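Quercetin 2,3-dioxygenase (Escherichia coli, PDB 1TQ5) is a two-domain cupin of the pirin family that cleaves quercetin with dioxygen in vitro, using a bound divalent metal, though its physiological role is unknown. Local coordinates at residues L65-E70 / Q186-N191; E89-S94 / H101-P106; V192-V197 / L205-E210; I213-H216 / E222-L225. All coordinates share one frame; numbering follows the deposited sequence.

How the interactions relate
From the N terminus, the chain first enters interaction 1 at strand 63-70, in the amino-terminal cupin domain, and closes that contact more than a hundred residues later at 186-191 in the carboxy-terminal domain, tying the two domains together. Interaction 2 (89-94 with 101-106) falls wholly within this long loop; it closes a short one of its own across the two sheets of the metal-binding domain. Interactions 3 and 4 follow in series after 191, closing short loops between the sheets of the second domain. None of the loops cross. Strands 63-70 and 90-94 are sheet neighbours, linking interactions 1 and 2, while strands 191-194 and 213-217 pair to join interactions 3 and 4.

Interaction 1: residues L65-E70 / Q186-N191; sequences LTYVLE and QVVKGN
Val188 meets Leu69 and Tyr67 with its two methyl branches, one for each partner, and it has the most surface buried by this contact. Its CG1 lies 3.5 Å from CD2 of Leu69, somewhat closer than a relaxed methyl-methyl contact. CG1 stands opposite the backbone N of Val188 (chi1 177°), which sets CG2 beside that N, within 4.2 Å of Tyr67 CE2. That methyl lies at the edge of the tyrosine ring, near its plane, rather than over a face. Tyr67 has two further holds: its ring stacks with Phe90, and its hydroxyl hydrogen-bonds to Glu222 OE2, so the polar end of the side chain also reaches into the second domain.

Both strands are irregular here. Leu69 and Glu70 form a classic beta bulge facing His113, and Val188 and Lys189 form another facing Glu222, with the chain turning its corner at Val188 itself. The CA atoms of Leu69 and Val188, the nearest across the contact, remain 8.5 Å apart, so only side chains bridge the distance.

The segments thus join the face-to-face cupin domains without a hydrogen bond between them. Across this small apolar patch, cohesion probably rests on shape and on partial exclusion of water, while the Tyr67-Glu222 bond beside it supplies the direction that methyl groups cannot.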
loop_
_atom_site.group_PDB
_atom_site.type_symbol
_atom_site.label_atom_id
_atom_site.label_comp_id
_atom_site.label_asym_id
_atom_site.label_seq_id
_atom_site.Cartn_x
_atom_site.Cartn_y
_atom_site.Cartn_z
ATOM N N LEU A 65 5.251 -3.051 -3.482
ATOM C CA LEU A 65 4.818 -1.748 -3.960
ATOM C C LEU A 65 5.177 -0.637 -2.981
ATOM O O LEU A 65 4.990 -0.782 -1.775
ATOM C CB LEU A 65 3.308 -1.753 -4.171
ATOM C CG LEU A 65 2.668 -0.385 -4.414
ATOM C CD1 LEU A 65 2.961 0.079 -5.831
ATOM C CD2 LEU A 65 1.174 -0.487 -4.182
ATOM N N THR A 66 5.687 0.473 -3.505
ATOM C CA THR A 66 6.042 1.618 -2.670
ATOM C C THR A 66 5.241 2.858 -3.083
ATOM O O THR A 66 5.107 3.148 -4.269
ATOM C CB THR A 66 7.536 1.984 -2.805
ATOM O OG1 THR A 66 8.349 0.827 -2.560
ATOM C CG2 THR A 66 7.899 3.081 -1.813
ATOM N N TYR A 67 4.700 3.570 -2.101
ATOM C CA TYR A 67 3.964 4.803 -2.350
ATOM C C TYR A 67 4.604 5.888 -1.486
ATOM O O TYR A 67 4.547 5.826 -0.259
ATOM C CB TYR A 67 2.481 4.643 -1.995
ATOM C CG TYR A 67 1.661 5.896 -2.228
ATOM C CD1 TYR A 67 1.947 6.754 -3.295
ATOM C CD2 TYR A 67 0.586 6.215 -1.400
ATOM C CE1 TYR A 67 1.186 7.898 -3.531
ATOM C CE2 TYR A 67 -0.186 7.358 -1.628
ATOM C CZ TYR A 67 0.123 8.194 -2.697
ATOM O OH TYR A 67 -0.631 9.318 -2.936
ATOM N N VAL A 68 5.238 6.862 -2.137
ATOM C CA VAL A 68 5.908 7.951 -1.436
ATOM C C VAL A 68 4.937 9.082 -1.118
ATOM O O VAL A 68 4.298 9.641 -2.011
ATOM C CB VAL A 68 7.076 8.516 -2.271
ATOM C CG1 VAL A 68 7.825 9.570 -1.470
ATOM C CG2 VAL A 68 8.019 7.382 -2.682
ATOM N N LEU A 69 4.842 9.410 0.165
ATOM C CA LEU A 69 3.947 10.454 0.647
ATOM C C LEU A 69 4.646 11.799 0.817
ATOM O O LEU A 69 4.057 12.851 0.566
ATOM C CB LEU A 69 3.348 10.027 1.986
ATOM C CG LEU A 69 2.605 8.689 1.983
ATOM C CD1 LEU A 69 2.197 8.317 3.398
ATOM C CD2 LEU A 69 1.388 8.791 1.086
ATOM N N GLU A 70 5.902 11.761 1.246
ATOM C CA GLU A 70 6.669 12.980 1.465
ATOM C C GLU A 70 8.153 12.717 1.228
ATOM O O GLU A 70 8.682 11.682 1.640
ATOM C CB GLU A 70 6.446 13.469 2.898
ATOM C CG GLU A 70 7.179 14.755 3.258
ATOM C CD GLU A 70 7.118 15.052 4.749
ATOM O OE1 GLU A 70 5.999 15.068 5.305
ATOM O OE2 GLU A 70 8.186 15.270 5.366
ATOM N N GLN A 186 -7.209 1.847 3.109
ATOM C CA GLN A 186 -6.206 2.492 3.940
ATOM C C GLN A 186 -6.363 3.994 3.720
ATOM O O GLN A 186 -6.245 4.474 2.586
ATOM C CB GLN A 186 -4.806 2.062 3.503
ATOM C CG GLN A 186 -3.674 2.563 4.407
ATOM C CD GLN A 186 -3.790 2.047 5.829
ATOM O OE1 GLN A 186 -4.385 0.991 6.078
ATOM N NE2 GLN A 186 -3.216 2.788 6.774
ATOM N N VAL A 187 -6.646 4.729 4.790
ATOM C CA VAL A 187 -6.800 6.170 4.671
ATOM C C VAL A 187 -5.412 6.816 4.715
ATOM O O VAL A 187 -4.748 6.818 5.754
ATOM C CB VAL A 187 -7.662 6.750 5.810
ATOM C CG1 VAL A 187 -7.895 8.247 5.568
ATOM C CG2 VAL A 187 -9.005 6.017 5.888
ATOM N N VAL A 188 -4.965 7.340 3.579
ATOM C CA VAL A 188 -3.671 8.000 3.525
ATOM C C VAL A 188 -3.773 9.300 4.317
ATOM O O VAL A 188 -2.869 9.655 5.080
ATOM C CB VAL A 188 -3.265 8.300 2.073
ATOM C CG1 VAL A 188 -1.935 9.047 2.041
ATOM C CG2 VAL A 188 -3.168 7.001 1.293
ATOM N N LYS A 189 -4.886 10.004 4.152
ATOM C CA LYS A 189 -5.091 11.249 4.880
ATOM C C LYS A 189 -6.538 11.708 4.799
ATOM O O LYS A 189 -7.239 11.410 3.840
ATOM C CB LYS A 189 -4.172 12.347 4.339
ATOM C CG LYS A 189 -4.496 12.820 2.925
ATOM C CD LYS A 189 -3.643 14.034 2.552
ATOM C CE LYS A 189 -3.881 15.192 3.521
ATOM N NZ LYS A 189 -3.009 16.370 3.252
ATOM N N GLY A 190 -6.982 12.432 5.819
ATOM C CA GLY A 190 -8.343 12.925 5.827
ATOM C C GLY A 190 -9.245 12.168 6.776
ATOM O O GLY A 190 -8.783 11.366 7.585
ATOM N N ASN A 191 -10.541 12.428 6.672
ATOM C CA ASN A 191 -11.534 11.791 7.526
ATOM C C ASN A 191 -12.664 11.304 6.641
ATOM O O ASN A 191 -13.301 12.102 5.949
ATOM C CB ASN A 191 -12.082 12.796 8.544
ATOM C CG ASN A 191 -11.014 13.317 9.487
ATOM O OD1 ASN A 191 -10.645 12.653 10.457
ATOM N ND2 ASN A 191 -10.505 14.509 9.200
#

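Interaction 2: residues E89-S94 / H101-P106; sequences EFQIMS and HSEYNP. With CD (cadmium ion), chain E; CD (cadmium ion), chain B.
His101 NE2 binds a cadmium ion at 2.6 Å, with the metal in the plane of the imidazole at its edge, while Met93, a selenomethionine here, packs over a face of the same ring. The ion is also held by His59 and two waters; the oxygen of water 2 is 2.5 Å from the cadmium. Water 1 O lies a little farther from the same cadmium, at 2.7 Å. His57, His59, His101 and, by similarity, Glu103 form the divalent-metal site of this dioxygenase, and the rings of His57 and His59 both meet that of His101.

The methyl CE of Met93 is 3.6 Å from the centroid of the His101 ring and only 14° off its normal, a CH-pi contact. The chain of Met93 runs out extended and then bends at its last torsion (chi3 87°), which brings the methyl over the ring centre; SE sits obliquely, 4.4 Å from the centroid. Metal at the edge and methyl over the face together limit how the imidazole can tilt.

Further along, Gln91 approaches Glu103 from the opposite direction, its NE2 4.1 Å from Glu103 CG. The two are neighbours without a hydrogen bond; the amide is instead spoken for by Tyr130 at OE1 and Thr66 at NE2. At the far end, Glu89 chelates a second cadmium ion through both carboxylate oxygens.

The contact spans the sandwich of the amino-terminal cupin: strand 90-94 lies between 63-70 and 129-133 in one sheet, whereas 99-104 runs between 53-59 and 72-77 in the other.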
loop_
_atom_site.group_PDB
_atom_site.type_symbol
_atom_site.label_atom_id
_atom_site.label_comp_id
_atom_site.label_asym_id
_atom_site.label_seq_id
_atom_site.Cartn_x
_atom_site.Cartn_y
_atom_site.Cartn_z
ATOM N N GLU A 89 4.322 9.610 -6.108
ATOM C CA GLU A 89 4.527 8.542 -7.076
ATOM C C GLU A 89 4.582 7.140 -6.486
ATOM O O GLU A 89 4.678 6.954 -5.273
ATOM C CB GLU A 89 5.784 8.818 -7.900
ATOM C CG GLU A 89 5.661 10.071 -8.757
ATOM C CD GLU A 89 6.803 10.223 -9.735
ATOM O OE1 GLU A 89 7.577 9.255 -9.899
ATOM O OE2 GLU A 89 6.919 11.308 -10.346
ATOM N N PHE A 90 4.515 6.154 -7.374
ATOM C CA PHE A 90 4.541 4.749 -7.002
ATOM C C PHE A 90 5.684 4.050 -7.721
ATOM O O PHE A 90 6.275 4.587 -8.654
ATOM C CB PHE A 90 3.245 4.056 -7.440
ATOM C CG PHE A 90 2.014 4.504 -6.699
ATOM C CD1 PHE A 90 1.616 3.862 -5.532
ATOM C CD2 PHE A 90 1.232 5.541 -7.190
ATOM C CE1 PHE A 90 0.447 4.246 -4.866
ATOM C CE2 PHE A 90 0.067 5.933 -6.533
ATOM C CZ PHE A 90 -0.328 5.283 -5.369
ATOM N N GLN A 91 5.980 2.836 -7.278
ATOM C CA GLN A 91 6.993 2.008 -7.898
ATOM C C GLN A 91 6.589 0.600 -7.497
ATOM O O GLN A 91 6.009 0.401 -6.431
ATOM C CB GLN A 91 8.400 2.339 -7.379
ATOM C CG GLN A 91 8.791 1.692 -6.047
ATOM C CD GLN A 91 10.201 2.060 -5.608
ATOM O OE1 GLN A 91 11.022 2.485 -6.416
ATOM N NE2 GLN A 91 10.487 1.884 -4.323
ATOM N N ILE A 92 6.840 -0.371 -8.361
ATOM C CA ILE A 92 6.504 -1.739 -8.017
ATOM C C ILE A 92 7.629 -2.653 -8.462
ATOM O O ILE A 92 8.289 -2.400 -9.472
ATOM C CB ILE A 92 5.168 -2.184 -8.652
ATOM C CG1 ILE A 92 4.759 -3.548 -8.084
ATOM C CG2 ILE A 92 5.296 -2.253 -10.162
ATOM C CD1 ILE A 92 3.361 -3.991 -8.477
HETATM N N MSE A 93 7.854 -3.707 -7.690
HETATM C CA MSE A 93 8.905 -4.665 -7.986
HETATM C C MSE A 93 8.422 -6.083 -7.689
HETATM O O MSE A 93 7.792 -6.331 -6.660
HETATM C CB MSE A 93 10.126 -4.339 -7.127
HETATM C CG MSE A 93 11.370 -5.160 -7.400
HETATM SE SE MSE A 93 12.714 -4.645 -6.294
HETATM C CE MSE A 93 12.378 -5.688 -4.862
ATOM N N SER A 94 8.702 -7.002 -8.603
ATOM C CA SER A 94 8.336 -8.400 -8.426
ATOM C C SER A 94 9.620 -9.143 -8.088
ATOM O O SER A 94 10.538 -9.197 -8.904
ATOM C CB SER A 94 7.743 -8.973 -9.718
ATOM O OG SER A 94 6.502 -8.369 -10.035
ATOM N N HIS A 101 17.640 -5.695 -3.213
ATOM C CA HIS A 101 17.455 -4.275 -3.455
ATOM C C HIS A 101 17.683 -3.461 -2.201
ATOM O O HIS A 101 17.793 -4.000 -1.102
ATOM C CB HIS A 101 16.049 -3.985 -4.000
ATOM C CG HIS A 101 14.973 -4.009 -2.958
ATOM N ND1 HIS A 101 13.912 -3.131 -2.967
ATOM C CD2 HIS A 101 14.791 -4.805 -1.877
ATOM C CE1 HIS A 101 13.124 -3.382 -1.937
ATOM N NE2 HIS A 101 13.634 -4.394 -1.260
ATOM N N SER A 102 17.776 -2.151 -2.385
ATOM C CA SER A 102 17.960 -1.231 -1.279
ATOM C C SER A 102 17.151 0.013 -1.606
ATOM O O SER A 102 16.877 0.295 -2.774
ATOM C CB SER A 102 19.437 -0.860 -1.122
ATOM O OG SER A 102 19.862 -0.037 -2.189
ATOM N N GLU A 103 16.761 0.740 -0.567
ATOM C CA GLU A 103 15.988 1.972 -0.702
ATOM C C GLU A 103 16.486 2.945 0.347
ATOM O O GLU A 103 16.534 2.610 1.527
ATOM C CB GLU A 103 14.497 1.720 -0.453
ATOM C CG GLU A 103 13.657 1.539 -1.699
ATOM C CD GLU A 103 13.399 0.085 -2.013
ATOM O OE1 GLU A 103 13.049 -0.661 -1.073
ATOM O OE2 GLU A 103 13.531 -0.305 -3.194
ATOM N N TYR A 104 16.846 4.149 -0.070
ATOM C CA TYR A 104 17.324 5.129 0.887
ATOM C C TYR A 104 16.799 6.522 0.584
ATOM O O TYR A 104 16.244 6.780 -0.485
ATOM C CB TYR A 104 18.860 5.126 0.921
ATOM C CG TYR A 104 19.513 5.753 -0.284
ATOM C CD1 TYR A 104 19.714 7.129 -0.352
ATOM C CD2 TYR A 104 19.906 4.975 -1.371
ATOM C CE1 TYR A 104 20.289 7.718 -1.472
ATOM C CE2 TYR A 104 20.481 5.554 -2.497
ATOM C CZ TYR A 104 20.668 6.927 -2.542
ATOM O OH TYR A 104 21.213 7.514 -3.664
ATOM N N ASN A 105 16.956 7.407 1.555
ATOM C CA ASN A 105 16.529 8.788 1.429
ATOM C C ASN A 105 17.734 9.561 0.914
ATOM O O ASN A 105 18.708 9.749 1.638
ATOM C CB ASN A 105 16.111 9.318 2.796
ATOM C CG ASN A 105 15.633 10.749 2.743
ATOM O OD1 ASN A 105 15.691 11.402 1.701
ATOM N ND2 ASN A 105 15.160 11.248 3.871
ATOM N N PRO A 106 17.696 10.001 -0.354
ATOM C CA PRO A 106 18.810 10.753 -0.947
ATOM C C PRO A 106 18.979 12.172 -0.400
ATOM O O PRO A 106 20.051 12.770 -0.510
ATOM C CB PRO A 106 18.475 10.744 -2.435
ATOM C CG PRO A 106 16.972 10.782 -2.428
ATOM C CD PRO A 106 16.637 9.761 -1.352
HETATM CD CD CD E . 8.983 10.435 -11.659
HETATM CD CD CD B . 12.837 -5.065 1.097
HETATM O O HOH W 1 12.187 -6.019 3.505
HETATM O O HOH W 2 10.614 -3.875 1.277
HETATM O O HOH W 3 10.714 8.584 -10.965
#

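Interaction 3: residues V192-V197 / L205-E210; sequences VTINGV and LAIWDE
Ile194 makes the main apolar contact of 192-197 with the opposite strand, where Leu205 and Ile207 receive it. Its CD1 lies 3.3 Å from Leu205 CD1, tighter than usual for two methyls, and the same leucine methyl comes to 3.6 Å from Ile194 CB. The longer arm thus serves Leu205, while CG2, anti to the backbone N, reaches Ile207 CD1 at 3.9 Å and still borders Leu205 CD1. With an alanine here, which keeps CB but neither branch, a gap would probably open between the sheets, costing Leu205 CD1 the isoleucine CD1 and Ile207 CD1 its methyl partner.

Asn195 comes next, at the partly exposed margin. ND2 passes 3.7 Å from Glu210 CG, a van der Waals approach; the polar bonds of the amide go to Ser214 N through OD1 and to Ala212 O through ND2, which fix both of its ends.

Asn195 and Gly196 both have positive phi, as the central pair of a type I' turn requires. Val197 closes that turn, with Ile194 N to Val197 O at 2.8 Å and Val197 N to Ile194 O at 3.0 Å. Its CG1 then touches Leu205 CD2 at 3.7 Å, the two side chains lying alongside one another and pointing opposite ways. Ile2 of strand 2-5 adds to this cluster, touching Val197, Leu205 and Ile207.

A beta hairpin with a two-residue loop, formed by strands 191-194 and 197-200, is thereby packed against strand 204-208 of the facing sheet, as in the beta-sandwich core of a cupin domain.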
loop_
_atom_site.group_PDB
_atom_site.type_symbol
_atom_site.label_atom_id
_atom_site.label_comp_id
_atom_site.label_asym_id
_atom_site.label_seq_id
_atom_site.Cartn_x
_atom_site.Cartn_y
_atom_site.Cartn_z
ATOM N N VAL A 192 -12.912 10.000 6.655
ATOM C CA VAL A 192 -13.978 9.446 5.840
ATOM C C VAL A 192 -14.891 8.536 6.652
ATOM O O VAL A 192 -14.584 8.166 7.789
ATOM C CB VAL A 192 -13.417 8.644 4.637
ATOM C CG1 VAL A 192 -12.411 9.495 3.869
ATOM C CG2 VAL A 192 -12.769 7.344 5.116
ATOM N N THR A 193 -16.033 8.210 6.060
ATOM C CA THR A 193 -17.008 7.317 6.672
ATOM C C THR A 193 -17.239 6.262 5.604
ATOM O O THR A 193 -17.568 6.590 4.470
ATOM C CB THR A 193 -18.344 8.047 6.992
ATOM O OG1 THR A 193 -18.152 8.934 8.098
ATOM C CG2 THR A 193 -19.429 7.056 7.348
ATOM N N ILE A 194 -17.046 5.000 5.965
ATOM C CA ILE A 194 -17.206 3.901 5.022
ATOM C C ILE A 194 -18.160 2.836 5.565
ATOM O O ILE A 194 -17.874 2.179 6.572
ATOM C CB ILE A 194 -15.818 3.283 4.711
ATOM C CG1 ILE A 194 -14.933 4.347 4.050
ATOM C CG2 ILE A 194 -15.955 2.057 3.834
ATOM C CD1 ILE A 194 -13.477 3.955 3.900
ATOM N N ASN A 195 -19.297 2.670 4.896
ATOM C CA ASN A 195 -20.292 1.691 5.324
ATOM C C ASN A 195 -20.605 1.881 6.809
ATOM O O ASN A 195 -20.623 0.922 7.586
ATOM C CB ASN A 195 -19.782 0.266 5.066
ATOM C CG ASN A 195 -19.798 -0.104 3.589
ATOM O OD1 ASN A 195 -19.290 0.634 2.745
ATOM N ND2 ASN A 195 -20.379 -1.255 3.274
ATOM N N GLY A 196 -20.819 3.135 7.196
ATOM C CA GLY A 196 -21.157 3.459 8.572
ATOM C C GLY A 196 -20.035 3.469 9.592
ATOM O O GLY A 196 -20.298 3.560 10.790
ATOM N N VAL A 197 -18.789 3.388 9.132
ATOM C CA VAL A 197 -17.648 3.374 10.034
ATOM C C VAL A 197 -16.721 4.549 9.760
ATOM O O VAL A 197 -16.240 4.717 8.647
ATOM C CB VAL A 197 -16.854 2.047 9.889
ATOM C CG1 VAL A 197 -15.674 2.019 10.866
ATOM C CG2 VAL A 197 -17.782 0.867 10.145
ATOM N N LEU A 205 -9.379 -0.304 7.080
ATOM C CA LEU A 205 -10.677 -0.952 7.221
ATOM C C LEU A 205 -10.710 -2.263 6.441
ATOM O O LEU A 205 -10.384 -2.284 5.259
ATOM C CB LEU A 205 -11.787 -0.041 6.682
ATOM C CG LEU A 205 -12.118 1.231 7.463
ATOM C CD1 LEU A 205 -13.020 2.124 6.626
ATOM C CD2 LEU A 205 -12.804 0.865 8.775
ATOM N N ALA A 206 -11.095 -3.349 7.109
ATOM C CA ALA A 206 -11.208 -4.660 6.472
ATOM C C ALA A 206 -12.693 -4.867 6.195
ATOM O O ALA A 206 -13.532 -4.690 7.086
ATOM C CB ALA A 206 -10.697 -5.745 7.398
ATOM N N ILE A 207 -13.025 -5.245 4.965
ATOM C CA ILE A 207 -14.420 -5.428 4.589
ATOM C C ILE A 207 -14.622 -6.626 3.682
ATOM O O ILE A 207 -13.864 -6.830 2.744
ATOM C CB ILE A 207 -14.943 -4.184 3.839
ATOM C CG1 ILE A 207 -14.774 -2.944 4.716
ATOM C CG2 ILE A 207 -16.407 -4.382 3.425
ATOM C CD1 ILE A 207 -14.885 -1.641 3.948
ATOM N N TRP A 208 -15.653 -7.415 3.959
ATOM C CA TRP A 208 -15.962 -8.565 3.124
ATOM C C TRP A 208 -17.411 -8.970 3.349
ATOM O O TRP A 208 -18.063 -8.476 4.272
ATOM C CB TRP A 208 -14.997 -9.722 3.416
ATOM C CG TRP A 208 -15.217 -10.426 4.715
ATOM C CD1 TRP A 208 -16.140 -11.397 4.975
ATOM C CD2 TRP A 208 -14.481 -10.237 5.931
ATOM N NE1 TRP A 208 -16.024 -11.828 6.275
ATOM C CE2 TRP A 208 -15.014 -11.132 6.886
ATOM C CE3 TRP A 208 -13.422 -9.397 6.307
ATOM C CZ2 TRP A 208 -14.525 -11.214 8.194
ATOM C CZ3 TRP A 208 -12.934 -9.478 7.610
ATOM C CH2 TRP A 208 -13.487 -10.383 8.537
ATOM N N ASP A 209 -17.915 -9.864 2.506
ATOM C CA ASP A 209 -19.299 -10.309 2.595
ATOM C C ASP A 209 -20.237 -9.144 2.298
ATOM O O ASP A 209 -21.389 -9.129 2.730
ATOM C CB ASP A 209 -19.611 -10.889 3.978
ATOM C CG ASP A 209 -19.114 -12.316 4.141
ATOM O OD1 ASP A 209 -18.736 -12.937 3.122
ATOM O OD2 ASP A 209 -19.112 -12.820 5.287
ATOM N N GLU A 210 -19.722 -8.165 1.563
ATOM C CA GLU A 210 -20.495 -6.995 1.169
ATOM C C GLU A 210 -20.445 -6.892 -0.353
ATOM O O GLU A 210 -19.511 -7.393 -0.982
ATOM C CB GLU A 210 -19.911 -5.725 1.800
ATOM C CG GLU A 210 -20.700 -4.468 1.481
ATOM C CD GLU A 210 -22.162 -4.584 1.875
ATOM O OE1 GLU A 210 -22.439 -4.793 3.074
ATOM O OE2 GLU A 210 -23.033 -4.468 0.987
#

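Interaction 4: residues I213-H216 / E222-L225; sequences ISIH and EVLL
Ile215 and Val223, together with Ile213 and Leu225, pack across the inside of the carboxy-terminal cupin sandwich, joining strand 213-217 of the four-stranded sheet to strand 221-228 of the larger one.

All of the contact between the segments is apolar. Ile213 with Leu225 and Ile215 with Val223 are alternate residues along their strands, the usual spacing for side chains that turn to one face of a sheet. The first pair is loose: CG2 of Ile213 is 4.5 Å from CD1 of Leu225. Trp165 of strand 161-167 borders both Val223 and Leu225, and Ile185 lies against Ile213 and Val223, so the four residues belong to a wider buried core.

No hydrogen bond joins the two segments; backbone bonds of 213-216 go to sheet neighbours, Ile213 with His175 and Ile215 with Ser173. The CA atoms of Ile215 and Val223 are 9.9 Å apart, as are those of Ile213 and Leu225, a separation that only side chains can span.

Ile215 covers its share by stretching out fully, with CG1 swung away from the backbone N (chi1 -172°) and CD1 continuing the line (chi2 175°); its end meets the valine methyl tip to tip, Ile215 CD1 lying 3.9 Å from Val223 CG2.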
loop_
_atom_site.group_PDB
_atom_site.type_symbol
_atom_site.label_atom_id
_atom_site.label_comp_id
_atom_site.label_asym_id
_atom_site.label_seq_id
_atom_site.Cartn_x
_atom_site.Cartn_y
_atom_site.Cartn_z
ATOM N N ILE A 213 -19.249 -0.737 -1.556
ATOM C CA ILE A 213 -18.501 0.071 -0.604
ATOM C C ILE A 213 -18.961 1.510 -0.790
ATOM O O ILE A 213 -18.804 2.081 -1.871
ATOM C CB ILE A 213 -16.978 -0.008 -0.871
ATOM C CG1 ILE A 213 -16.486 -1.448 -0.694
ATOM C CG2 ILE A 213 -16.235 0.938 0.053
ATOM C CD1 ILE A 213 -16.656 -2.004 0.699
ATOM N N SER A 214 -19.553 2.080 0.255
ATOM C CA SER A 214 -20.036 3.459 0.217
ATOM C C SER A 214 -19.052 4.311 0.987
ATOM O O SER A 214 -18.745 4.033 2.145
ATOM C CB SER A 214 -21.419 3.580 0.861
ATOM O OG SER A 214 -22.385 2.832 0.143
ATOM N N ILE A 215 -18.561 5.356 0.342
ATOM C CA ILE A 215 -17.593 6.223 0.968
ATOM C C ILE A 215 -18.060 7.675 0.969
ATOM O O ILE A 215 -18.516 8.195 -0.050
ATOM C CB ILE A 215 -16.240 6.101 0.236
ATOM C CG1 ILE A 215 -15.151 6.859 0.989
ATOM C CG2 ILE A 215 -16.372 6.626 -1.183
ATOM C CD1 ILE A 215 -13.762 6.660 0.376
ATOM N N HIS A 216 -17.969 8.310 2.130
ATOM C CA HIS A 216 -18.338 9.711 2.283
ATOM C C HIS A 216 -17.152 10.427 2.920
ATOM O O HIS A 216 -16.623 9.978 3.937
ATOM C CB HIS A 216 -19.582 9.849 3.170
ATOM C CG HIS A 216 -19.965 11.268 3.449
ATOM N ND1 HIS A 216 -19.334 12.034 4.408
ATOM C CD2 HIS A 216 -20.879 12.077 2.862
ATOM C CE1 HIS A 216 -19.845 13.253 4.400
ATOM N NE2 HIS A 216 -20.783 13.304 3.469
ATOM N N GLU A 222 -7.983 11.103 0.981
ATOM C CA GLU A 222 -7.405 10.232 -0.029
ATOM C C GLU A 222 -7.275 8.860 0.606
ATOM O O GLU A 222 -6.765 8.730 1.718
ATOM C CB GLU A 222 -6.029 10.722 -0.481
ATOM C CG GLU A 222 -5.389 9.809 -1.526
ATOM C CD GLU A 222 -4.057 10.331 -2.031
ATOM O OE1 GLU A 222 -4.028 11.468 -2.555
ATOM O OE2 GLU A 222 -3.042 9.607 -1.910
ATOM N N VAL A 223 -7.773 7.845 -0.089
ATOM C CA VAL A 223 -7.690 6.481 0.404
ATOM C C VAL A 223 -7.188 5.571 -0.690
ATOM O O VAL A 223 -7.304 5.875 -1.882
ATOM C CB VAL A 223 -9.065 5.934 0.869
ATOM C CG1 VAL A 223 -9.613 6.781 2.004
ATOM C CG2 VAL A 223 -10.037 5.900 -0.305
ATOM N N LEU A 224 -6.607 4.456 -0.264
ATOM C CA LEU A 224 -6.117 3.439 -1.172
ATOM C C LEU A 224 -7.145 2.333 -1.011
ATOM O O LEU A 224 -7.437 1.911 0.112
ATOM C CB LEU A 224 -4.739 2.932 -0.738
ATOM C CG LEU A 224 -3.587 3.947 -0.714
ATOM C CD1 LEU A 224 -2.316 3.251 -0.287
ATOM C CD2 LEU A 224 -3.408 4.566 -2.100
ATOM N N LEU A 225 -7.718 1.885 -2.121
ATOM C CA LEU A 225 -8.714 0.834 -2.054
ATOM C C LEU A 225 -8.180 -0.415 -2.724
ATOM O O LEU A 225 -7.942 -0.439 -3.936
ATOM C CB LEU A 225 -10.025 1.280 -2.713
ATOM C CG LEU A 225 -11.218 0.336 -2.496
ATOM C CD1 LEU A 225 -12.519 1.130 -2.471
ATOM C CD2 LEU A 225 -11.245 -0.723 -3.590
#